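Local coordinates for protein pumilio homolog 23 (Arabidopsis thaliana, PDB 5WZJ) that binds RNA in a sequence-specific manner, recognising 18S rRNA through a superhelix of pumilio repeats, and probably regulates translation and mRNA stability, at residues A[119-122]-A[123-127]; A[74-77]-A[78-81]; A[127-130]-A[131-135]; A[148-151]-A[152-155]. All coordinates share one frame; numbering follows the deposited sequence.

Contact 1: A[119-122]-A[123-127]; sequences DAYS and VIEEA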
loop_
_atom_site.group_PDB
_atom_site.type_symbol
_atom_site.label_atom_id
_atom_site.label_comp_id
_atom_site.label_asym_id
_atom_site.label_seq_id
_atom_site.Cartn_x
_atom_site.Cartn_y
_atom_site.Cartn_z
ATOM N N ASP A 119 -9.887 26.765 -17.250
ATOM C CA ASP A 119 -10.674 27.951 -16.951
ATOM C C ASP A 119 -11.156 27.998 -15.504
ATOM O O ASP A 119 -11.581 29.063 -15.049
ATOM C CB ASP A 119 -11.885 28.034 -17.883
ATOM C CG ASP A 119 -11.492 28.245 -19.335
ATOM O OD1 ASP A 119 -10.422 28.842 -19.596
ATOM O OD2 ASP A 119 -12.261 27.811 -20.214
ATOM N N ALA A 120 -11.102 26.887 -14.775
ATOM C CA ALA A 120 -11.647 26.829 -13.422
ATOM C C ALA A 120 -10.631 27.182 -12.344
ATOM O O ALA A 120 -11.002 27.228 -11.167
ATOM C CB ALA A 120 -12.205 25.424 -13.148
ATOM N N TYR A 121 -9.372 27.435 -12.717
ATOM C CA TYR A 121 -8.291 27.464 -11.738
ATOM C C TYR A 121 -8.550 28.478 -10.631
ATOM O O TYR A 121 -8.482 28.140 -9.446
ATOM C CB TYR A 121 -6.952 27.769 -12.411
ATOM C CG TYR A 121 -5.796 27.671 -11.438
ATOM C CD1 TYR A 121 -5.188 26.449 -11.196
ATOM C CD2 TYR A 121 -5.332 28.792 -10.744
ATOM C CE1 TYR A 121 -4.139 26.334 -10.299
ATOM C CE2 TYR A 121 -4.275 28.687 -9.834
ATOM C CZ TYR A 121 -3.690 27.445 -9.621
ATOM O OH TYR A 121 -2.651 27.296 -8.738
ATOM N N SER A 122 -8.816 29.739 -10.992
ATOM C CA SER A 122 -8.902 30.782 -9.971
ATOM C C SER A 122 -10.171 30.675 -9.145
ATOM O O SER A 122 -10.175 31.042 -7.965
ATOM C CB SER A 122 -8.814 32.170 -10.606
ATOM O OG SER A 122 -7.455 32.499 -10.833
ATOM N N VAL A 123 -11.261 30.206 -9.743
ATOM C CA VAL A 123 -12.483 30.024 -8.974
ATOM C C VAL A 123 -12.295 28.912 -7.939
ATOM O O VAL A 123 -12.718 29.041 -6.785
ATOM C CB VAL A 123 -13.654 29.761 -9.938
ATOM C CG1 VAL A 123 -14.886 29.436 -9.196
ATOM C CG2 VAL A 123 -13.902 31.009 -10.789
ATOM N N ILE A 124 -11.620 27.824 -8.318
ATOM C CA ILE A 124 -11.337 26.762 -7.353
ATOM C C ILE A 124 -10.439 27.288 -6.240
ATOM O O ILE A 124 -10.701 27.073 -5.052
ATOM C CB ILE A 124 -10.702 25.544 -8.046
ATOM C CG1 ILE A 124 -11.658 24.924 -9.068
ATOM C CG2 ILE A 124 -10.314 24.492 -7.008
ATOM C CD1 ILE A 124 -11.020 23.803 -9.867
ATOM N N GLU A 125 -9.356 27.979 -6.617
ATOM C CA GLU A 125 -8.412 28.486 -5.626
ATOM C C GLU A 125 -9.098 29.398 -4.621
ATOM O O GLU A 125 -8.794 29.351 -3.428
ATOM C CB GLU A 125 -7.262 29.227 -6.314
ATOM C CG GLU A 125 -6.223 29.771 -5.350
ATOM C CD GLU A 125 -5.240 30.693 -6.038
ATOM O OE1 GLU A 125 -5.686 31.676 -6.668
ATOM O OE2 GLU A 125 -4.027 30.421 -5.968
ATOM N N GLU A 126 -10.026 30.237 -5.082
ATOM C CA GLU A 126 -10.734 31.121 -4.161
ATOM C C GLU A 126 -11.617 30.326 -3.194
ATOM O O GLU A 126 -11.707 30.665 -2.007
ATOM C CB GLU A 126 -11.565 32.129 -4.961
ATOM C CG GLU A 126 -12.468 33.031 -4.141
ATOM C CD GLU A 126 -13.295 33.990 -5.024
ATOM O OE1 GLU A 126 -13.800 33.558 -6.091
ATOM O OE2 GLU A 126 -13.429 35.177 -4.652
ATOM N N ALA A 127 -12.291 29.273 -3.681
ATOM C CA ALA A 127 -13.093 28.438 -2.785
ATOM C C ALA A 127 -12.209 27.745 -1.752
ATOM O O ALA A 127 -12.542 27.709 -0.562
ATOM C CB ALA A 127 -13.889 27.406 -3.587
HETATM O O HOH W 1 -11.072 30.521 -12.678
HETATM O O HOH W 2 -8.099 32.796 -6.789
#
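Ile124 meets Ala120, in the short 3-10 segment that leads into helix 121-137 of the all-helical pumilio fold, and the pair illustrates how the entry to a helix combines backbone bonding with apolar packing. The terminal methyl CD1 of Ile124 lies 3.8 Å from CB of Ala120. Its CG1 sits beside the backbone N (chi1 -63°) and the chain runs on extended (chi2 175°), which carries CD1 back toward Ala120. The backbone ties the same two residues, Ile124 N donating to Ala120 O at 3.0 Å. Around this pair, His114 touches both side chains, Leu77 of helix 77-87 packs on Ala120, and Phe201 on Ile124. If Ile124 were an alanine, losing every carbon beyond CB would probably leave a gap between Ala120, His114 and Phe201.

On the outer side, Tyr121 stacks its ring on Phe201 and bonds through OH to Gly200 O, while Glu125 OE2 stands obliquely off that ring, 4.2 Å from CE2 of Tyr121. The other carboxylate oxygen works through solvent: one water donates to Glu125 OE1 at 2.7 Å and to Ser122 O at 3.0 Å.

Contact 2: A[74-77]-A[78-81]; sequences GCEL and DQLC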
loop_
_atom_site.group_PDB
_atom_site.type_symbol
_atom_site.label_atom_id
_atom_site.label_comp_id
_atom_site.label_asym_id
_atom_site.label_seq_id
_atom_site.Cartn_x
_atom_site.Cartn_y
_atom_site.Cartn_z
ATOM N N GLY A 74 -24.031 17.341 -8.031
ATOM C CA GLY A 74 -24.771 17.449 -9.276
ATOM C C GLY A 74 -24.789 18.850 -9.857
ATOM O O GLY A 74 -25.193 19.046 -11.008
ATOM N N CYS A 75 -24.354 19.835 -9.075
ATOM C CA CYS A 75 -24.454 21.226 -9.483
ATOM C C CYS A 75 -23.232 21.614 -10.312
ATOM O O CYS A 75 -22.281 20.843 -10.471
ATOM C CB CYS A 75 -24.591 22.135 -8.263
ATOM S SG CYS A 75 -23.038 22.298 -7.291
ATOM N N GLU A 76 -23.251 22.829 -10.845
ATOM C CA GLU A 76 -22.128 23.335 -11.615
ATOM C C GLU A 76 -21.199 24.153 -10.726
ATOM O O GLU A 76 -21.516 24.475 -9.579
ATOM C CB GLU A 76 -22.622 24.162 -12.804
ATOM C CG GLU A 76 -22.967 23.312 -14.017
ATOM C CD GLU A 76 -23.960 23.992 -14.937
ATOM O OE1 GLU A 76 -24.682 24.899 -14.469
ATOM O OE2 GLU A 76 -24.019 23.620 -16.128
ATOM N N LEU A 77 -20.049 24.517 -11.300
ATOM C CA LEU A 77 -18.943 25.073 -10.523
ATOM C C LEU A 77 -19.333 26.364 -9.806
ATOM O O LEU A 77 -19.016 26.547 -8.625
ATOM C CB LEU A 77 -17.743 25.301 -11.442
ATOM C CG LEU A 77 -16.485 25.936 -10.835
ATOM C CD1 LEU A 77 -15.883 25.042 -9.772
ATOM C CD2 LEU A 77 -15.469 26.221 -11.934
ATOM N N ASP A 78 -20.014 27.277 -10.500
ATOM C CA ASP A 78 -20.333 28.564 -9.888
ATOM C C ASP A 78 -21.194 28.389 -8.645
ATOM O O ASP A 78 -20.960 29.039 -7.621
ATOM C CB ASP A 78 -21.041 29.477 -10.889
ATOM C CG ASP A 78 -20.092 30.062 -11.921
ATOM O OD1 ASP A 78 -18.860 30.027 -11.697
ATOM O OD2 ASP A 78 -20.585 30.568 -12.951
ATOM N N GLN A 79 -22.205 27.520 -8.722
ATOM C CA GLN A 79 -23.107 27.332 -7.591
ATOM C C GLN A 79 -22.399 26.610 -6.453
ATOM O O GLN A 79 -22.632 26.912 -5.277
ATOM C CB GLN A 79 -24.360 26.565 -8.034
ATOM C CG GLN A 79 -25.316 27.368 -8.934
ATOM C CD GLN A 79 -24.654 27.869 -10.226
ATOM O OE1 GLN A 79 -24.032 27.104 -10.968
ATOM N NE2 GLN A 79 -24.769 29.168 -10.477
ATOM N N LEU A 80 -21.531 25.655 -6.794
ATOM C CA LEU A 80 -20.716 24.982 -5.793
ATOM C C LEU A 80 -19.851 25.981 -5.031
ATOM O O LEU A 80 -19.842 25.994 -3.794
ATOM C CB LEU A 80 -19.842 23.923 -6.464
ATOM C CG LEU A 80 -18.769 23.319 -5.552
ATOM C CD1 LEU A 80 -19.388 22.507 -4.404
ATOM C CD2 LEU A 80 -17.826 22.468 -6.362
ATOM N N CYS A 81 -19.124 26.838 -5.761
ATOM C CA CYS A 81 -18.256 27.817 -5.112
ATOM C C CYS A 81 -19.049 28.796 -4.269
ATOM O O CYS A 81 -18.587 29.222 -3.201
ATOM C CB CYS A 81 -17.424 28.556 -6.163
ATOM S SG CYS A 81 -16.250 27.458 -6.958
HETATM O O HOH W 3 -25.811 24.275 -10.762
#
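Leu77 swings its CG away from the backbone N (chi1 178°) and Cys81 turns SG to the side of its own N (chi1 -67°), two settings that bring the leucine branch and the sulfur together one helical turn apart. CD1 of Leu77 ends 3.7 Å from SG of Cys81, and CG of the leucine follows a little farther off. A second sulfur packs from the residue before the N-cap, in the positions of a hydrophobic staple: Cys75 holds SG between its backbone N and carbonyl carbon (chi1 72°), and from there SG reaches CB of Leu80 at 3.7 Å.

Between these two packings the chain enters helix 77-87, with Glu76 at the N-cap position. The first regular bonds follow at once, Leu80 N to Glu76 O at 3.0 Å and Cys81 N to Leu77 O at 2.9 Å, both nearly straight. Outside the turn, the Glu76 and Gln79 side chains run alongside each other in the same direction; the bent glutamine chain brings OE1 to 3.7 Å from CB of Glu76. A water accepts from Glu76 N at 2.9 Å and donates weakly to Gln79 OE1, so the backbone N-H just ahead of the helix is satisfied through solvent.

In the first pumilio repeat this turn joins several helices: Cys75 packs on Cys44 and Leu48 of helix 37-49, Leu80 on Ser110 and Leu111 of helix 100-112, and Cys81 on Val123 of helix 121-137. Each sulfur thus packs against carbon, while the Glu76 and Gln79 side chains lie side by side where one water links Glu76 N, weakly, to Gln79 OE1.

Contact 3: A[127-130]-A[131-135]; sequences ALHS and ICKVI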
loop_
_atom_site.group_PDB
_atom_site.type_symbol
_atom_site.label_atom_id
_atom_site.label_comp_id
_atom_site.label_asym_id
_atom_site.label_seq_id
_atom_site.Cartn_x
_atom_site.Cartn_y
_atom_site.Cartn_z
ATOM N N ALA A 127 -12.291 29.273 -3.681
ATOM C CA ALA A 127 -13.093 28.438 -2.785
ATOM C C ALA A 127 -12.209 27.745 -1.752
ATOM O O ALA A 127 -12.542 27.709 -0.562
ATOM C CB ALA A 127 -13.889 27.406 -3.587
ATOM N N LEU A 128 -11.066 27.207 -2.187
ATOM C CA LEU A 128 -10.129 26.612 -1.240
ATOM C C LEU A 128 -9.629 27.643 -0.232
ATOM O O LEU A 128 -9.506 27.347 0.962
ATOM C CB LEU A 128 -8.960 25.977 -1.985
ATOM C CG LEU A 128 -9.351 24.803 -2.878
ATOM C CD1 LEU A 128 -8.182 24.400 -3.737
ATOM C CD2 LEU A 128 -9.814 23.616 -2.032
ATOM N N HIS A 129 -9.353 28.869 -0.682
ATOM C CA HIS A 129 -8.860 29.874 0.254
ATOM C C HIS A 129 -9.867 30.139 1.368
ATOM O O HIS A 129 -9.500 30.201 2.549
ATOM C CB HIS A 129 -8.517 31.177 -0.468
ATOM C CG HIS A 129 -7.977 32.232 0.449
ATOM N ND1 HIS A 129 -6.704 32.177 0.979
ATOM C CD2 HIS A 129 -8.552 33.345 0.967
ATOM C CE1 HIS A 129 -6.506 33.226 1.757
ATOM N NE2 HIS A 129 -7.614 33.947 1.772
ATOM N N SER A 130 -11.150 30.290 1.021
ATOM C CA SER A 130 -12.135 30.585 2.059
ATOM C C SER A 130 -12.197 29.454 3.087
ATOM O O SER A 130 -12.321 29.708 4.291
ATOM C CB SER A 130 -13.509 30.849 1.430
ATOM O OG SER A 130 -13.978 29.707 0.743
ATOM N N ILE A 131 -12.043 28.209 2.633
ATOM C CA ILE A 131 -12.080 27.058 3.534
ATOM C C ILE A 131 -10.813 26.997 4.385
ATOM O O ILE A 131 -10.872 26.797 5.603
ATOM C CB ILE A 131 -12.271 25.758 2.726
ATOM C CG1 ILE A 131 -13.640 25.713 2.071
ATOM C CG2 ILE A 131 -12.130 24.524 3.611
ATOM C CD1 ILE A 131 -13.812 24.462 1.215
ATOM N N CYS A 132 -9.642 27.124 3.753
ATOM C CA CYS A 132 -8.395 26.977 4.503
ATOM C C CYS A 132 -8.241 28.073 5.545
ATOM O O CYS A 132 -7.692 27.836 6.632
ATOM C CB CYS A 132 -7.195 26.983 3.551
ATOM S SG CYS A 132 -7.084 25.518 2.469
ATOM N N LYS A 133 -8.733 29.273 5.234
ATOM C CA LYS A 133 -8.582 30.397 6.146
ATOM C C LYS A 133 -9.337 30.159 7.450
ATOM O O LYS A 133 -8.806 30.426 8.534
ATOM C CB LYS A 133 -9.054 31.670 5.452
ATOM C CG LYS A 133 -8.777 32.954 6.186
ATOM C CD LYS A 133 -8.827 34.100 5.180
ATOM C CE LYS A 133 -9.427 35.365 5.776
ATOM N NZ LYS A 133 -8.608 35.879 6.902
ATOM N N VAL A 134 -10.571 29.650 7.370
ATOM C CA VAL A 134 -11.310 29.376 8.602
ATOM C C VAL A 134 -10.669 28.218 9.351
ATOM O O VAL A 134 -10.648 28.203 10.589
ATOM C CB VAL A 134 -12.809 29.110 8.321
ATOM C CG1 VAL A 134 -13.016 27.804 7.561
ATOM C CG2 VAL A 134 -13.609 29.083 9.622
ATOM N N ILE A 135 -10.103 27.248 8.630
ATOM C CA ILE A 135 -9.479 26.115 9.307
ATOM C C ILE A 135 -8.218 26.566 10.032
ATOM O O ILE A 135 -8.028 26.287 11.223
ATOM C CB ILE A 135 -9.187 24.975 8.311
ATOM C CG1 ILE A 135 -10.510 24.341 7.860
ATOM C CG2 ILE A 135 -8.243 23.934 8.957
ATOM C CD1 ILE A 135 -10.374 23.349 6.720
#
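The imidazole of His129 and the aliphatic chain of Lys133 approach each other one turn apart on helix 121-137, a long helix of the pumilio repeat superhelix. CD of Lys133 comes obliquely to the ring, 3.6 Å from NE2 of His129, as the two side chains pass at a slant. With CG opposite the backbone N (chi1 -179°), the histidine leans along the helix in the direction of the lysine. The lysine bends at chi3 and chi4, which leads its amine off, and NZ stays 5.6 Å from NE2 of His129. Contact is therefore between methylene and ring, with no bond between the ionisable ends; a charged lysine at that distance might slightly disfavour a proton on the imidazole. Met204 of helix 202-213 touches His129, and Tyr207 of the same helix touches Lys133.

Beneath these side chains the helix shows its usual regularity, Lys133 N donating to His129 O at 2.9 Å and Cys132 N to Leu128 O at 2.8 Å. The buried flank carries Leu128 and Ile131, the first packing on Leu155 and Leu158 of helix 146-160, the second on Ile84 and Phe91, so one helix joins neighbouring layers of the fold.

The remaining turn shows how a serine can reinforce a helical carbonyl. CG1 of Ile131 rests 3.5 Å from Ala127 O, and the same oxygen takes two hydrogen bonds that arrive from one face of its plane: a longer one from Ile131 N at 3.3 Å, and a shorter one from Ser130 OG at 2.8 Å, the hydroxyl being folded back over its own backbone (chi1 62°).

Contact 4: A[148-151]-A[152-155]; sequences GSHV and LRRL. With nucleotides of chain B.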
loop_
_atom_site.group_PDB
_atom_site.type_symbol
_atom_site.label_atom_id
_atom_site.label_comp_id
_atom_site.label_asym_id
_atom_site.label_seq_id
_atom_site.Cartn_x
_atom_site.Cartn_y
_atom_site.Cartn_z
ATOM N N GLY A 148 -13.605 15.282 11.207
ATOM C CA GLY A 148 -12.849 16.387 10.646
ATOM C C GLY A 148 -11.531 15.961 10.041
ATOM O O GLY A 148 -11.068 16.558 9.066
ATOM N N SER A 149 -10.906 14.929 10.611
ATOM C CA SER A 149 -9.641 14.419 10.087
ATOM C C SER A 149 -9.795 13.883 8.667
ATOM O O SER A 149 -8.866 13.994 7.860
ATOM C CB SER A 149 -9.095 13.335 11.026
ATOM O OG SER A 149 -8.040 12.585 10.435
ATOM N N HIS A 150 -10.958 13.305 8.342
ATOM C CA HIS A 150 -11.207 12.837 6.976
ATOM C C HIS A 150 -11.332 14.010 6.021
ATOM O O HIS A 150 -10.781 13.988 4.913
ATOM C CB HIS A 150 -12.487 11.989 6.915
ATOM C CG HIS A 150 -12.372 10.673 7.611
ATOM N ND1 HIS A 150 -11.739 9.583 7.048
ATOM C CD2 HIS A 150 -12.797 10.272 8.831
ATOM C CE1 HIS A 150 -11.782 8.568 7.891
ATOM N NE2 HIS A 150 -12.414 8.963 8.983
ATOM N N VAL A 151 -12.097 15.029 6.427
ATOM C CA VAL A 151 -12.267 16.228 5.615
ATOM C C VAL A 151 -10.914 16.871 5.318
ATOM O O VAL A 151 -10.642 17.289 4.185
ATOM C CB VAL A 151 -13.230 17.202 6.323
ATOM C CG1 VAL A 151 -13.344 18.515 5.557
ATOM C CG2 VAL A 151 -14.628 16.549 6.499
ATOM N N LEU A 152 -10.041 16.946 6.325
ATOM C CA LEU A 152 -8.737 17.595 6.156
ATOM C C LEU A 152 -7.838 16.810 5.206
ATOM O O LEU A 152 -7.172 17.401 4.346
ATOM C CB LEU A 152 -8.040 17.752 7.513
ATOM C CG LEU A 152 -8.475 18.919 8.411
ATOM C CD1 LEU A 152 -7.787 18.845 9.775
ATOM C CD2 LEU A 152 -8.161 20.249 7.724
ATOM N N ARG A 153 -7.814 15.484 5.342
ATOM C CA ARG A 153 -7.081 14.638 4.401
ATOM C C ARG A 153 -7.528 14.885 2.963
ATOM O O ARG A 153 -6.697 15.073 2.066
ATOM C CB ARG A 153 -7.259 13.163 4.783
ATOM C CG ARG A 153 -6.366 12.763 5.974
ATOM C CD ARG A 153 -6.603 11.324 6.421
ATOM N NE ARG A 153 -7.599 11.244 7.484
ATOM C CZ ARG A 153 -8.060 10.094 7.967
ATOM N NH1 ARG A 153 -7.626 8.943 7.461
ATOM N NH2 ARG A 153 -8.953 10.093 8.942
ATOM N N ARG A 154 -8.842 14.870 2.721
ATOM C CA ARG A 154 -9.337 15.127 1.369
ATOM C C ARG A 154 -8.953 16.527 0.909
ATOM O O ARG A 154 -8.486 16.710 -0.224
ATOM C CB ARG A 154 -10.856 14.927 1.298
ATOM C CG ARG A 154 -11.430 15.129 -0.124
ATOM C CD ARG A 154 -12.897 14.662 -0.236
ATOM N NE ARG A 154 -13.072 13.266 0.155
ATOM C CZ ARG A 154 -12.795 12.231 -0.634
ATOM N NH1 ARG A 154 -12.325 12.434 -1.855
ATOM N NH2 ARG A 154 -12.965 10.993 -0.198
ATOM N N LEU A 155 -9.089 17.519 1.794
ATOM C CA LEU A 155 -8.741 18.897 1.436
ATOM C C LEU A 155 -7.260 19.041 1.097
ATOM O O LEU A 155 -6.906 19.736 0.138
ATOM C CB LEU A 155 -9.108 19.839 2.577
ATOM C CG LEU A 155 -8.703 21.292 2.382
ATOM C CD1 LEU A 155 -9.433 21.890 1.167
ATOM C CD2 LEU A 155 -9.002 22.078 3.657
ATOM P P G B 10 -14.770 3.604 11.827
ATOM O OP1 G B 10 -15.327 2.778 12.914
ATOM O OP2 G B 10 -14.543 3.061 10.475
ATOM O "O5'" G B 10 -15.714 4.871 11.611
ATOM C "C5'" G B 10 -16.022 5.772 12.667
ATOM C "C4'" G B 10 -16.961 6.855 12.188
ATOM O "O4'" G B 10 -16.270 7.648 11.181
ATOM C "C3'" G B 10 -18.249 6.348 11.522
ATOM O "O3'" G B 10 -19.328 7.256 11.759
ATOM C "C2'" G B 10 -17.899 6.401 10.046
ATOM O "O2'" G B 10 -19.005 6.508 9.177
ATOM C "C1'" G B 10 -17.020 7.650 9.987
ATOM N N9 G B 10 -16.141 7.637 8.820
ATOM C C8 G B 10 -15.440 6.538 8.352
ATOM N N7 G B 10 -14.813 6.793 7.239
ATOM C C5 G B 10 -15.131 8.117 6.948
ATOM C C6 G B 10 -14.725 8.939 5.868
ATOM O O6 G B 10 -13.991 8.641 4.929
ATOM N N1 G B 10 -15.265 10.217 5.953
ATOM C C2 G B 10 -16.086 10.662 6.959
ATOM N N2 G B 10 -16.503 11.941 6.878
ATOM N N3 G B 10 -16.467 9.901 7.971
ATOM C C4 G B 10 -15.962 8.652 7.904
ATOM P P C B 9 -9.833 0.326 13.054
ATOM O OP1 C B 9 -10.891 -0.336 13.858
ATOM O OP2 C B 9 -9.411 -0.272 11.761
ATOM O "O5'" C B 9 -10.297 1.816 12.700
ATOM C "C5'" C B 9 -10.738 2.737 13.694
ATOM C "C4'" C B 9 -11.123 4.047 13.048
ATOM O "O4'" C B 9 -9.955 4.661 12.470
ATOM C "C3'" C B 9 -12.144 3.933 11.914
ATOM O "O3'" C B 9 -13.428 4.255 12.416
ATOM C "C2'" C B 9 -11.679 4.926 10.835
ATOM O "O2'" C B 9 -12.552 6.048 10.748
ATOM C "C1'" C B 9 -10.297 5.389 11.325
ATOM N N1 C B 9 -9.232 5.231 10.314
ATOM C C2 C B 9 -8.983 6.347 9.529
ATOM O O2 C B 9 -9.674 7.361 9.757
ATOM N N3 C B 9 -8.017 6.288 8.577
ATOM C C4 C B 9 -7.330 5.160 8.398
ATOM N N4 C B 9 -6.392 5.132 7.446
ATOM C C5 C B 9 -7.574 3.996 9.200
ATOM C C6 C B 9 -8.527 4.069 10.141
#
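Ser149 O is gripped twice by Arg153, which approaches it with the backbone N and with NE, each at 3.1 Å, from opposite faces of the carbonyl plane. The NE bond comes from well above that plane, and the side chain bends at chi3 (-93°) to make it. This hold steadies the guanidinium for the base: NH1 donates to N3 of cytidine C9 of chain B, and NH2 to O2 of the same base, each at 2.9 Å. NH1 has a second partner in Tyr170 O.

Here helix 146-160 acts as the RNA-reading helix of a pumilio repeat, in which, as in PUF proteins generally, base-edge contacts flank a stacking residue. That residue is His150. Its ring lies flat beneath the guanidinium, centres 4.2 Å apart and planes 25° apart, with NH2 over its middle; the opposite face carries guanosine G10 of chain B, whose C6 lies 3.4 Å from CG of His150. A leucine in place of Arg153 is likely to leave N3 and O2 of C9 without these donors and one face of the histidine ring without its stack. At the ring edge, His150 NE2 makes a weak bond with O2' of C9 at 3.4 Å.

Contacts 1 and 3 follow one another on helix 121-137 and share Ala127, their centres 12 Å apart. Contact 2, on helix 77-87, lies against contact 1: SG of Cys81 is 3.3 Å from CG1 of Val123, and CD2 of Leu77 is 3.6 Å from CB of Ala120. The other end of the shared helix meets contact 4, where CD1 of Ile135 packs 3.6 Å from CD2 of Leu155. Helix 121-137 is thus packed between helices 77-87 and 146-160, and contact 4 alone touches RNA. The nearest atoms of contacts 3, 2 and 1 stay about 13, 14 and 18 Å from the nucleic acid, so these three are packing behind the reading surface.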